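Side-chain contact in Lin1909 protein (Listeria innocua, PDB 3FIJ), which binds manganese and is probably a gamma-glutamyl-gamma-aminobutyrate hydrolase of the class I glutamine amidotransferase type: residues P160-E163 and L164-H167. Residues are numbered along the deposited sequence; the frame is centred on the assembly and turned at random.
Sequences PTSE and LAKH
The carbonyl oxygen of Glu-163 takes two N-H donors from the turn that follows it, one firmly and one weakly. Lys-166 N donates to Glu-163 O over 2.8 Å, from well above the carbonyl plane (54° out of it), closing an i to i+3 turn. The second donor, His-167 ND1, reaches Glu-163 O only weakly, at 3.4 Å and with a bent N-H angle of 128°. One residue earlier a side-chain hydroxyl takes part: Ala-165 N donates to Ser-162 OG over 3.1 Å. This bond resembles an N-cap before a single helix-like turn, with OG swung between its own N and carbonyl carbon (chi1 76°), where a small hydroxyl side chain can reach the amide three residues on; OG also bonds to Glu-159 O. At the start of this turn, Glu-204 accepts from the backbone N-H groups of Glu-163 and Leu-164. The turn sits in the loop joining strands 154-158 and 172-174, the last two at one edge of the mixed sheet, where the apolar Leu-164 packs on Ala-193 and Ala-202 of neighbouring strands, and His-167 lies against helix 227-241. Glu-163 and Lys-166 are also joined by a weak salt bridge, OE1 to NZ at 3.3 Å. The glutamate chain bends at chi2 while the long lysine stays extended beyond CG, which carries the ammonium across to the carboxylate; Lys-166 CD passes 3.6 Å from Glu-163 OE2, which also accepts a weak bond from Trp-211. Ala-165, with just a methyl, fits closely against the chain, its CB 3.4 Å from Pro-160 O.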
loop_
_atom_site.group_PDB
_atom_site.type_symbol
_atom_site.label_atom_id
_atom_site.label_comp_id
_atom_site.label_asym_id
_atom_site.label_seq_id
_atom_site.Cartn_x
_atom_site.Cartn_y
_atom_site.Cartn_z
ATOM N N PRO A 160 -24.638 -37.535 -18.609
ATOM C CA PRO A 160 -25.638 -37.327 -19.668
ATOM C C PRO A 160 -27.099 -37.379 -19.244
ATOM O O PRO A 160 -27.955 -36.732 -19.854
ATOM C CB PRO A 160 -25.289 -38.409 -20.689
ATOM C CG PRO A 160 -24.715 -39.493 -19.849
ATOM C CD PRO A 160 -23.818 -38.722 -18.914
ATOM N N THR A 161 -27.382 -38.139 -18.195
ATOM C CA THR A 161 -28.743 -38.280 -17.685
ATOM C C THR A 161 -29.076 -37.232 -16.631
ATOM O O THR A 161 -30.195 -37.199 -16.124
ATOM C CB THR A 161 -28.936 -39.648 -17.006
ATOM O OG1 THR A 161 -27.860 -39.857 -16.077
ATOM C CG2 THR A 161 -28.959 -40.773 -18.031
ATOM N N SER A 162 -28.110 -36.378 -16.298
ATOM C CA SER A 162 -28.315 -35.377 -15.257
ATOM C C SER A 162 -29.021 -34.085 -15.655
ATOM O O SER A 162 -29.076 -33.707 -16.827
ATOM C CB SER A 162 -26.974 -35.008 -14.630
ATOM O OG SER A 162 -26.243 -34.153 -15.489
ATOM N N GLU A 163 -29.556 -33.408 -14.642
ATOM C CA GLU A 163 -30.230 -32.134 -14.828
ATOM C C GLU A 163 -29.200 -31.200 -15.455
ATOM O O GLU A 163 -29.504 -30.460 -16.391
ATOM C CB GLU A 163 -30.670 -31.584 -13.471
ATOM C CG GLU A 163 -31.431 -30.261 -13.503
ATOM C CD GLU A 163 -32.897 -30.422 -13.889
ATOM O OE1 GLU A 163 -33.486 -31.464 -13.538
ATOM O OE2 GLU A 163 -33.460 -29.501 -14.524
ATOM N N LEU A 164 -27.975 -31.252 -14.937
ATOM C CA LEU A 164 -26.893 -30.404 -15.433
ATOM C C LEU A 164 -26.760 -30.546 -16.936
ATOM O O LEU A 164 -26.610 -29.550 -17.654
ATOM C CB LEU A 164 -25.561 -30.779 -14.772
ATOM C CG LEU A 164 -24.389 -29.846 -15.082
ATOM C CD1 LEU A 164 -24.726 -28.439 -14.591
ATOM C CD2 LEU A 164 -23.121 -30.355 -14.408
ATOM N N ALA A 165 -26.834 -31.792 -17.405
ATOM C CA ALA A 165 -26.714 -32.102 -18.827
ATOM C C ALA A 165 -27.789 -31.435 -19.686
ATOM O O ALA A 165 -27.653 -31.364 -20.905
ATOM C CB ALA A 165 -26.727 -33.625 -19.038
ATOM N N LYS A 166 -28.851 -30.946 -19.056
ATOM C CA LYS A 166 -29.915 -30.263 -19.790
ATOM C C LYS A 166 -29.447 -28.858 -20.143
ATOM O O LYS A 166 -30.054 -28.175 -20.971
ATOM C CB LYS A 166 -31.179 -30.131 -18.938
ATOM C CG LYS A 166 -31.844 -31.432 -18.550
ATOM C CD LYS A 166 -33.108 -31.163 -17.744
ATOM C CE LYS A 166 -33.751 -32.458 -17.260
ATOM N NZ LYS A 166 -34.957 -32.201 -16.416
ATOM N N HIS A 167 -28.363 -28.426 -19.509
ATOM C CA HIS A 167 -27.860 -27.085 -19.744
ATOM C C HIS A 167 -26.395 -27.008 -20.165
ATOM O O HIS A 167 -25.979 -26.039 -20.791
ATOM C CB HIS A 167 -28.105 -26.242 -18.493
ATOM C CG HIS A 167 -29.517 -26.302 -17.992
ATOM N ND1 HIS A 167 -29.917 -27.154 -16.982
ATOM C CD2 HIS A 167 -30.627 -25.628 -18.371
ATOM C CE1 HIS A 167 -31.208 -27.000 -16.762
ATOM N NE2 HIS A 167 -31.667 -26.079 -17.591
#